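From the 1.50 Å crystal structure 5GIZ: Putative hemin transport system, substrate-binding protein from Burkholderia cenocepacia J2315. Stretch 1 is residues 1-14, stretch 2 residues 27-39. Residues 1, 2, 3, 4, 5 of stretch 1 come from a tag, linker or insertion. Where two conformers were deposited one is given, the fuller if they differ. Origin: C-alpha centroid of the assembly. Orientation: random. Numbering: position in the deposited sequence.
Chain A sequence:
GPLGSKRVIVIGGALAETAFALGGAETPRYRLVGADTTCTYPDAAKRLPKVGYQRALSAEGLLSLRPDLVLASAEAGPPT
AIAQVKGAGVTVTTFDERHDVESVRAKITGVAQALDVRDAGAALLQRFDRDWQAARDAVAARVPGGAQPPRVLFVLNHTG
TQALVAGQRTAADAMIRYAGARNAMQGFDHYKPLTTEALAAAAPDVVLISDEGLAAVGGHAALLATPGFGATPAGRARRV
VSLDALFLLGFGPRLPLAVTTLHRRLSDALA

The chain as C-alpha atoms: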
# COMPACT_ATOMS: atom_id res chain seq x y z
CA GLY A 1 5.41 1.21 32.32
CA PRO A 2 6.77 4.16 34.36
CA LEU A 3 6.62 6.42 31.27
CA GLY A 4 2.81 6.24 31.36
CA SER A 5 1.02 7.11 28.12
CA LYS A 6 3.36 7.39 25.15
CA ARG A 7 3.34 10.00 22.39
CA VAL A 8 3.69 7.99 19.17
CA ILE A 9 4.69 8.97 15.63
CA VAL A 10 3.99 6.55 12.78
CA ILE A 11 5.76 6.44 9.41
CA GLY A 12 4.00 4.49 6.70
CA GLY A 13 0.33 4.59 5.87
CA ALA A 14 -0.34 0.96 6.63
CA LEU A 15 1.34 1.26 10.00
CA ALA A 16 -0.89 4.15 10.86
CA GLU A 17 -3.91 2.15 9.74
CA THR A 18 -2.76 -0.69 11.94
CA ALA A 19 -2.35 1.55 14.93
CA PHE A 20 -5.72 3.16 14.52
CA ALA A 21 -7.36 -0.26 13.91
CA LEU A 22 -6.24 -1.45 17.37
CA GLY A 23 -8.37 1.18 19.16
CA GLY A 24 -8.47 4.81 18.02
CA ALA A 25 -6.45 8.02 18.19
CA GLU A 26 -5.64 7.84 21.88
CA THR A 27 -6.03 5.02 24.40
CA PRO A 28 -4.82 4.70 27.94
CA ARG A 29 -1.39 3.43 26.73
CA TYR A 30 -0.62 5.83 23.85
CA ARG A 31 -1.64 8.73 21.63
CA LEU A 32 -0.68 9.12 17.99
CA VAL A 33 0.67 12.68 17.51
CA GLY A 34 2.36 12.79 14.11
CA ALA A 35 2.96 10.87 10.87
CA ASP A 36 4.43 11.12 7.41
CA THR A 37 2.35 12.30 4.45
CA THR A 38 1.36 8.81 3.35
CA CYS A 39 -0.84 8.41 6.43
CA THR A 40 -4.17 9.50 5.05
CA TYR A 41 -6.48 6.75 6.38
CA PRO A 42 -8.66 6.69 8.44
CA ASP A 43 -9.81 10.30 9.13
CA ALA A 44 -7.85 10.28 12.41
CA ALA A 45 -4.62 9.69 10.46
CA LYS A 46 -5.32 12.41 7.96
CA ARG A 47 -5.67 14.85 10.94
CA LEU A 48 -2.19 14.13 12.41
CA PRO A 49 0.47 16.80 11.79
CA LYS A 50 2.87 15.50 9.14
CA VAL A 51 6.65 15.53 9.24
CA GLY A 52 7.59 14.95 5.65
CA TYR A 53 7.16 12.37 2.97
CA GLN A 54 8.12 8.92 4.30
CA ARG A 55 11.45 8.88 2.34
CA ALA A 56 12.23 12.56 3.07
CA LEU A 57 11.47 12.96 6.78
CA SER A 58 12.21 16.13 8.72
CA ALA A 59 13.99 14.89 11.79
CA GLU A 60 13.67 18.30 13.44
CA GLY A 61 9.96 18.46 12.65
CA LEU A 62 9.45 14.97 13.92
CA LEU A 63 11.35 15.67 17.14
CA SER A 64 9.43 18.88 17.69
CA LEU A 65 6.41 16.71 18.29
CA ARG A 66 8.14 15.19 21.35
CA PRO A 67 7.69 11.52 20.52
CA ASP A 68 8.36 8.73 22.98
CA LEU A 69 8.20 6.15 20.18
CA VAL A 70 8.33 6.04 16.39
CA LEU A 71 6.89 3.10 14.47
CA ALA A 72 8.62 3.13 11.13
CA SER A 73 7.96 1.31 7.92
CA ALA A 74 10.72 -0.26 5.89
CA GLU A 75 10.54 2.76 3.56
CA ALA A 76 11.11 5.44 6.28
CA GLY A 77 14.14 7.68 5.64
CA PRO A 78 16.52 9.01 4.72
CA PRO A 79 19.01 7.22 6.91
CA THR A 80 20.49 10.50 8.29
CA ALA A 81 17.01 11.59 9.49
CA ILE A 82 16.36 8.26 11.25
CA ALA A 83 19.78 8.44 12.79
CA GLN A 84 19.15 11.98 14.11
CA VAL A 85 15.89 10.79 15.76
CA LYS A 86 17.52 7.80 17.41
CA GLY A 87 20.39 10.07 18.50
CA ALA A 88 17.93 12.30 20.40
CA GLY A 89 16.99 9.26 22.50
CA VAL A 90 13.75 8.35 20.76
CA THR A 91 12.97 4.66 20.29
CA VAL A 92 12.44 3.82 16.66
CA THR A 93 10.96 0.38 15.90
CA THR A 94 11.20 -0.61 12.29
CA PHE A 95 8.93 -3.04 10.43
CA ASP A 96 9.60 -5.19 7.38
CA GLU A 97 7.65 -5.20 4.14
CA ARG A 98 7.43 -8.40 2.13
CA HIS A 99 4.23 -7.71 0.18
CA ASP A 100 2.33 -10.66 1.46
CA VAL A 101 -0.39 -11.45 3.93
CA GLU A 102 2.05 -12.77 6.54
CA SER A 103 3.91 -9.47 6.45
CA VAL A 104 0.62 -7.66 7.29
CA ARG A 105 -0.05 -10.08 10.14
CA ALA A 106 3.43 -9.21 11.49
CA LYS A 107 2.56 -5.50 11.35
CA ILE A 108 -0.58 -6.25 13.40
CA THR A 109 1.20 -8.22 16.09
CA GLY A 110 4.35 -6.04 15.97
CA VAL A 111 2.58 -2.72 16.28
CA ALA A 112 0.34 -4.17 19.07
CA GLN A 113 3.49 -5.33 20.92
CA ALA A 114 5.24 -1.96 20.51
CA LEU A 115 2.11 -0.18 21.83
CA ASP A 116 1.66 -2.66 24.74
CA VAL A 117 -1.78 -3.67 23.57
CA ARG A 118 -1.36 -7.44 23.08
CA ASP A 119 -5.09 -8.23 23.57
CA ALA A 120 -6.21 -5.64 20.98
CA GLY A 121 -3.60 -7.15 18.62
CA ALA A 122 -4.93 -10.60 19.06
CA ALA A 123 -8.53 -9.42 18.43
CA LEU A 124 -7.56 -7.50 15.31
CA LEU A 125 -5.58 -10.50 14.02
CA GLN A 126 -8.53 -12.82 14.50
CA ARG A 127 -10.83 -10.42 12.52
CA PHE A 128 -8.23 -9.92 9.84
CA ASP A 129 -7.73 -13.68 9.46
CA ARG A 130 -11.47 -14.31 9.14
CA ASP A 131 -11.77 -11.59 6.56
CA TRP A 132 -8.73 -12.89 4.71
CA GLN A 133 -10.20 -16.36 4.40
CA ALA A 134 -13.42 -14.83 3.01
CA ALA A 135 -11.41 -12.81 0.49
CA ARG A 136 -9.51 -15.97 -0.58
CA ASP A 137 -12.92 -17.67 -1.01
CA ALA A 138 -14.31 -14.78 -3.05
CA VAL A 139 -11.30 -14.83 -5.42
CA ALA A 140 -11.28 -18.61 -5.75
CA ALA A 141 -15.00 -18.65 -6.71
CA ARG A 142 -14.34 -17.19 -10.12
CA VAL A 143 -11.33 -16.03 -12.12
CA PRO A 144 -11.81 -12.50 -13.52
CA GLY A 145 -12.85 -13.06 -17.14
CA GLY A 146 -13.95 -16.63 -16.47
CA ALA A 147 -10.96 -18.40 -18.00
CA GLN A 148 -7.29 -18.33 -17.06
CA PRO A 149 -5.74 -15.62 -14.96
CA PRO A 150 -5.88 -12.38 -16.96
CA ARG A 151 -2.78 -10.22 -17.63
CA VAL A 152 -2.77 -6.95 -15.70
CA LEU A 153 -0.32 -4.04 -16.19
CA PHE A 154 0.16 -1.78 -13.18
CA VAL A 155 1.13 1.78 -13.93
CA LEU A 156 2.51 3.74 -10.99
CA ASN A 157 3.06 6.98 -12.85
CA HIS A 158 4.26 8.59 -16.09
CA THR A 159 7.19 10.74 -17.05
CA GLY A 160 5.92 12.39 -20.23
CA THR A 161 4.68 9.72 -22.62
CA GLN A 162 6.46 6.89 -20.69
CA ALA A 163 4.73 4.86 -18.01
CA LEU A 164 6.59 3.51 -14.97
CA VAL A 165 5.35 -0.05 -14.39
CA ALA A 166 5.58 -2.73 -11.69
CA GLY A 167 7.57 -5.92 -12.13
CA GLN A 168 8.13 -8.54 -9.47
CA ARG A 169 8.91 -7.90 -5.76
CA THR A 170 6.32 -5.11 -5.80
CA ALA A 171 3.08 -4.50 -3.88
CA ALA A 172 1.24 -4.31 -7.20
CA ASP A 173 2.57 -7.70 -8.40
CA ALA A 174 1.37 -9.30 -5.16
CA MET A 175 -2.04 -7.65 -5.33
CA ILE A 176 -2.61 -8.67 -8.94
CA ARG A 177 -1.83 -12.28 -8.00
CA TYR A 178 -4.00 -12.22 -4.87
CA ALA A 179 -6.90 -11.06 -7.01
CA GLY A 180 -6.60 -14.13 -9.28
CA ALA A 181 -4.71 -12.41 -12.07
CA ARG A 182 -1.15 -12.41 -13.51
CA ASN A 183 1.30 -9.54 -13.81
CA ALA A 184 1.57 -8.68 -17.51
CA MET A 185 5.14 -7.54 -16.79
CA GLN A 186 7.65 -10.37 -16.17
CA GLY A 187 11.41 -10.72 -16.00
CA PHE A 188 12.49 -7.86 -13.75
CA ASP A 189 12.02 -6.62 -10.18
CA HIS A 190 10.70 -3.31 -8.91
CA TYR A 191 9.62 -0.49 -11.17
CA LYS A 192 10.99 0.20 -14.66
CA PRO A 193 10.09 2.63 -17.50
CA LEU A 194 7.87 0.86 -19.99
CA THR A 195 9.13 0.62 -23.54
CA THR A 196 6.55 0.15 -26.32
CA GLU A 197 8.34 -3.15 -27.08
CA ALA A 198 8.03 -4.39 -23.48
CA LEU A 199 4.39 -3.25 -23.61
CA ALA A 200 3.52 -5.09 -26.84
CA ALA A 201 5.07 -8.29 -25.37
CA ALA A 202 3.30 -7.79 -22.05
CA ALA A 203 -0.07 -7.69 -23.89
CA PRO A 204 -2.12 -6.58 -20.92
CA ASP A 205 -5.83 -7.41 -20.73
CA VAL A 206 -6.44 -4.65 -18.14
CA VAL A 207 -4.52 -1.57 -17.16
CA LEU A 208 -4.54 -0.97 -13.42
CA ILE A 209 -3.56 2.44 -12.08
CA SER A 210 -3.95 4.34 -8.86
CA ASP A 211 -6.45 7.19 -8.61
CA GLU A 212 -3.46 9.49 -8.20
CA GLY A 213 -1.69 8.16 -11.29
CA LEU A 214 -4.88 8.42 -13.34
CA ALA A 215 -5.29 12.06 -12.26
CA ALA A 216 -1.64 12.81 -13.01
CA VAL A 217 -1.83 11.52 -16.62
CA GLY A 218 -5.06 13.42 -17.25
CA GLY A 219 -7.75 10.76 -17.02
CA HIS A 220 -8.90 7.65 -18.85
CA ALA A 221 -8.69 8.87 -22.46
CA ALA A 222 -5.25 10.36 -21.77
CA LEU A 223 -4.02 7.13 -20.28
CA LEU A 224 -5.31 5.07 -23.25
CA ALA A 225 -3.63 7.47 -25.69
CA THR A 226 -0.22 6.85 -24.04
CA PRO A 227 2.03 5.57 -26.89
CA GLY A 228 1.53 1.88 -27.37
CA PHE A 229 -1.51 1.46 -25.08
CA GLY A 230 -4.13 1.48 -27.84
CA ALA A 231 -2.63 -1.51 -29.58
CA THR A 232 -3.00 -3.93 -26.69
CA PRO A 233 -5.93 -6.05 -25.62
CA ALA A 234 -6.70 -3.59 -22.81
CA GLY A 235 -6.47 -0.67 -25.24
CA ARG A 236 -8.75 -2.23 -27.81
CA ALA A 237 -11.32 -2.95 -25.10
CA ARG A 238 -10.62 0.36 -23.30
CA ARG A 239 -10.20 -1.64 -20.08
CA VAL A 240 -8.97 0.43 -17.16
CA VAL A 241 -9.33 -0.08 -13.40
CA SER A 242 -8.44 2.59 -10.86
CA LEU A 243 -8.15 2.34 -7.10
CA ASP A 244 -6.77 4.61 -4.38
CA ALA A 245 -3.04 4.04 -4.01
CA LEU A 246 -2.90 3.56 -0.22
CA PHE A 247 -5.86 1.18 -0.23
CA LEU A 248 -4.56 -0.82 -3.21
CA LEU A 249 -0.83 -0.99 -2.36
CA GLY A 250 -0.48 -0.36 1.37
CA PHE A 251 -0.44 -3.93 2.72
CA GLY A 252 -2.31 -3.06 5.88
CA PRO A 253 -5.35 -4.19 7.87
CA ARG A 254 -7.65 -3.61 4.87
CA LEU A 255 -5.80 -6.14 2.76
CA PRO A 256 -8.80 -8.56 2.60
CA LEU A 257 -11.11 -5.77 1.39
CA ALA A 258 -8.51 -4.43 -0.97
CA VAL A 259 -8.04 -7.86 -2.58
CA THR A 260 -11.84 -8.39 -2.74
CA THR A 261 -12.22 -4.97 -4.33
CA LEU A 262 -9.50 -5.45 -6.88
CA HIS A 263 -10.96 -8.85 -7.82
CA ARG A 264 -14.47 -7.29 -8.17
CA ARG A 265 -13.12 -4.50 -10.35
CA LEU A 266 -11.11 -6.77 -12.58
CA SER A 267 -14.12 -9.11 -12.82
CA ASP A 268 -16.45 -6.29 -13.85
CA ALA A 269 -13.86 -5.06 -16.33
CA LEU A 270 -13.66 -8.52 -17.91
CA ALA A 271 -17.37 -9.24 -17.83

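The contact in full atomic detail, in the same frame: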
# COMPACT_ATOMS: atom_id res chain seq x y z
N GLY A 1 4.19 0.99 31.51
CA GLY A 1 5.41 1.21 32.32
C GLY A 1 5.45 2.57 33.00
O GLY A 1 4.47 3.33 32.97
N PRO A 2 6.59 2.90 33.63
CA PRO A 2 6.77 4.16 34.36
C PRO A 2 6.63 5.42 33.48
O PRO A 2 6.39 6.51 34.00
CB PRO A 2 8.21 4.04 34.92
CG PRO A 2 8.54 2.58 34.86
CD PRO A 2 7.81 2.06 33.65
N LEU A 3 6.77 5.27 32.17
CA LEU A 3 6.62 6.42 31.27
C LEU A 3 5.15 6.84 31.13
O LEU A 3 4.85 7.93 30.67
CB LEU A 3 7.24 6.11 29.88
CG LEU A 3 8.79 6.03 29.83
CD1 LEU A 3 9.27 5.36 28.55
CD2 LEU A 3 9.43 7.40 29.97
N GLY A 4 4.23 5.97 31.53
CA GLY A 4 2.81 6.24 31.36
C GLY A 4 2.44 6.19 29.88
O GLY A 4 3.04 5.43 29.10
N SER A 5 1.46 6.99 29.51
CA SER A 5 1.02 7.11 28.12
C SER A 5 2.15 7.64 27.24
O SER A 5 2.88 8.54 27.64
CB SER A 5 -0.13 8.08 28.02
OG SER A 5 -0.45 8.30 26.65
N LYS A 6 2.30 7.06 26.06
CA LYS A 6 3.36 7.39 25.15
C LYS A 6 2.83 8.23 23.99
O LYS A 6 1.80 7.93 23.40
CB LYS A 6 3.98 6.13 24.57
CG LYS A 6 4.73 5.35 25.62
CD LYS A 6 5.50 4.24 24.98
CE LYS A 6 6.37 3.58 26.02
NZ LYS A 6 6.74 2.20 25.60
N ARG A 7 3.57 9.26 23.64
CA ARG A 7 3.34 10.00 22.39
C ARG A 7 4.02 9.22 21.26
O ARG A 7 5.21 8.93 21.32
CB ARG A 7 3.93 11.40 22.43
CG ARG A 7 3.24 12.31 23.43
CD ARG A 7 3.92 13.66 23.58
NE ARG A 7 3.92 14.43 22.35
CZ ARG A 7 2.89 15.13 21.89
NH1 ARG A 7 1.75 15.20 22.60
NH2 ARG A 7 3.00 15.77 20.75
N VAL A 8 3.22 8.81 20.25
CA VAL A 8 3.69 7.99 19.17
C VAL A 8 3.64 8.70 17.83
O VAL A 8 2.63 9.33 17.50
CB VAL A 8 2.88 6.67 19.14
CG1 VAL A 8 3.36 5.78 18.02
CG2 VAL A 8 2.92 5.97 20.47
N ILE A 9 4.68 8.57 17.02
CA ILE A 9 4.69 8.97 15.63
C ILE A 9 4.78 7.72 14.75
O ILE A 9 5.50 6.78 15.07
CB ILE A 9 5.82 9.97 15.35
CG1 ILE A 9 5.50 11.28 16.09
CG2 ILE A 9 6.06 10.15 13.84
CD1 ILE A 9 6.60 12.31 16.01
N VAL A 10 4.04 7.73 13.64
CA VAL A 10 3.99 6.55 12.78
C VAL A 10 4.38 6.98 11.37
O VAL A 10 3.87 7.97 10.86
CB VAL A 10 2.59 5.89 12.82
CG1 VAL A 10 2.58 4.62 11.97
CG2 VAL A 10 2.17 5.61 14.25
N ILE A 11 5.26 6.21 10.77
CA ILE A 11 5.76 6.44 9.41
C ILE A 11 5.34 5.27 8.58
O ILE A 11 5.84 4.19 8.79
CB ILE A 11 7.29 6.65 9.34
CG1 ILE A 11 7.81 7.67 10.38
CG2 ILE A 11 7.62 6.99 7.90
CD1 ILE A 11 7.19 9.01 10.32
N GLY A 12 4.48 5.51 7.58
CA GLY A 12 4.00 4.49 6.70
C GLY A 12 2.49 4.32 6.87
O GLY A 12 1.99 3.94 7.92
N GLY A 13 1.76 4.61 5.81
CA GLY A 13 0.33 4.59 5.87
C GLY A 13 -0.32 3.34 6.45
O GLY A 13 -1.26 3.39 7.24
N ALA A 14 0.20 2.18 6.09
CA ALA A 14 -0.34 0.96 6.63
C ALA A 14 -0.09 0.78 8.09
O ALA A 14 -0.85 0.11 8.76
CB ALA A 14 0.19 -0.25 5.86
N THR A 27 -5.56 6.03 23.47
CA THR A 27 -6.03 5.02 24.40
C THR A 27 -5.39 5.32 25.75
O THR A 27 -4.75 6.36 25.91
CB THR A 27 -5.63 3.60 23.93
OG1 THR A 27 -4.22 3.39 24.13
CG2 THR A 27 -6.00 3.40 22.46
N PRO A 28 -5.57 4.43 26.73
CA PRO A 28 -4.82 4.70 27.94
C PRO A 28 -3.29 4.59 27.73
O PRO A 28 -2.55 5.32 28.37
CB PRO A 28 -5.34 3.64 28.93
CG PRO A 28 -6.73 3.35 28.45
CD PRO A 28 -6.64 3.43 26.95
N ARG A 29 -2.83 3.72 26.83
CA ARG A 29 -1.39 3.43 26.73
C ARG A 29 -0.64 4.35 25.76
O ARG A 29 0.59 4.39 25.81
CB ARG A 29 -1.13 1.97 26.30
CG ARG A 29 -1.93 0.86 26.99
CD ARG A 29 -1.32 0.26 28.26
NE ARG A 29 0.14 0.17 28.23
CZ ARG A 29 0.99 0.99 28.85
NH1 ARG A 29 0.55 2.00 29.61
NH2 ARG A 29 2.30 0.80 28.72
N TYR A 30 -1.34 5.05 24.87
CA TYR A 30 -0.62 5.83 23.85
C TYR A 30 -1.54 6.79 23.13
O TYR A 30 -2.76 6.61 23.11
CB TYR A 30 0.05 4.92 22.80
CG TYR A 30 -0.96 4.07 22.07
CD1 TYR A 30 -1.64 4.55 20.96
CD2 TYR A 30 -1.28 2.81 22.54
CE1 TYR A 30 -2.57 3.77 20.31
CE2 TYR A 30 -2.21 2.02 21.91
CZ TYR A 30 -2.85 2.49 20.79
OH TYR A 30 -3.80 1.69 20.18
N ARG A 31 -0.94 7.79 22.51
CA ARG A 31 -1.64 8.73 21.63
C ARG A 31 -0.79 8.96 20.40
O ARG A 31 0.42 9.19 20.51
CB ARG A 31 -1.85 10.07 22.39
CG ARG A 31 -2.71 9.93 23.63
CD ARG A 31 -2.61 11.09 24.61
NE ARG A 31 -1.40 11.06 25.43
CZ ARG A 31 -0.43 11.96 25.37
NH1 ARG A 31 -0.51 12.97 24.50
NH2 ARG A 31 0.63 11.84 26.18
N LEU A 32 -1.38 8.84 19.21
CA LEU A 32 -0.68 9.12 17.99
C LEU A 32 -0.68 10.65 17.80
O LEU A 32 -1.74 11.26 17.89
CB LEU A 32 -1.36 8.40 16.83
CG LEU A 32 -1.50 6.90 17.14
CD1 LEU A 32 -2.66 6.21 16.44
CD2 LEU A 32 -0.20 6.19 16.82
N VAL A 33 0.50 11.23 17.57
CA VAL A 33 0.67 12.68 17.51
C VAL A 33 1.28 13.22 16.23
O VAL A 33 1.31 14.44 16.03
CB VAL A 33 1.53 13.16 18.72
CG1 VAL A 33 0.90 12.73 20.04
CG2 VAL A 33 2.99 12.73 18.59
N GLY A 34 1.76 12.35 15.34
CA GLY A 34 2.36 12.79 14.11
C GLY A 34 2.55 11.58 13.20
O GLY A 34 2.46 10.40 13.66
N ALA A 35 2.78 11.87 11.93
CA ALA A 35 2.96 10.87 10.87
C ALA A 35 3.66 11.47 9.68
O ALA A 35 3.89 12.67 9.61
CB ALA A 35 1.61 10.33 10.43
N ASP A 36 3.97 10.62 8.71
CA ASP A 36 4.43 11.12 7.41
C ASP A 36 3.21 11.34 6.51
O ASP A 36 2.06 10.95 6.84
CB ASP A 36 5.37 10.14 6.75
CG ASP A 36 4.65 8.94 6.23
OD1 ASP A 36 4.13 8.19 7.10
OD2 ASP A 36 4.59 8.79 4.99
N THR A 37 3.45 11.94 5.35
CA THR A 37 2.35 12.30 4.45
C THR A 37 1.57 11.17 3.86
O THR A 37 0.44 11.41 3.38
CB THR A 37 2.89 13.14 3.30
OG1 THR A 37 3.86 12.39 2.56
CG2 THR A 37 3.51 14.44 3.82
N THR A 38 2.10 9.96 3.88
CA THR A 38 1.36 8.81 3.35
C THR A 38 0.24 8.34 4.25
O THR A 38 -0.59 7.50 3.86
CB THR A 38 2.24 7.59 2.99
OG1 THR A 38 2.85 7.03 4.15
CG2 THR A 38 3.29 7.94 2.00
N CYS A 39 0.16 8.88 5.47
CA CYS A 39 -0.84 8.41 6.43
C CYS A 39 -2.09 9.22 6.32
O CYS A 39 -2.32 10.17 7.07
CB CYS A 39 -0.28 8.44 7.87
SG CYS A 39 1.17 7.41 8.13
O HOH W 1 4.61 3.12 29.13
O HOH W 2 -3.24 8.54 26.48

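Strand 6-11 and the strand that begins at Y30 lie side by side in parallel. K6 pairs with Y30, R7 with R31 and V8 with L32. The backbone bonds alternate, as parallel pairing requires. K6 N donates to R29 O at 3.2 Å, and R31 N donates to K6 O at 2.9 Å. V8 N then donates to R31 O at 2.8 Å, and V33 N to V8 O at 2.9 Å. So K6 and V8 each use both N and O toward the second stretch.

At V33 the register slips by one residue. V8 matches L32, but I9 lies nearest G34. V10 N donates to G34 O at 3.1 Å. The next bond, D36 N to V10 O at 3.4 Å, is weak. G34 N is buried and has no partner. G34 also leaves room for its neighbour: an ideal CB there would sit 3.3 Å from I9 CG1, a tight fit.

V8, V10, L32 and A35 share one face of the sheet. L32 CD2 packs 3.8 Å from V8 CG1 and 3.5 Å from V10 CG2. I9 is on the other face, with its CG1 3.8 Å from V33 CG2. R7 also points there, and V33 CB lies over one face of its guanidinium. R7 NH1 and R31 NH1 are 3.7 Å apart, a close pair of like charges.

D36 closes the far end. Its OD1 accepts from G12 N at 2.7 Å, just before the helix starts at G13. Its OD2 accepts from T38 OG1 at 2.6 Å. T38 OG1 in turn takes a weak bond from G13 N at 3.1 Å. A CB on G13 would clash with T38 O.

The tag residues contribute at the near end. Water 2 bridges S5 OG and T27 O, at 2.8 and 2.7 Å.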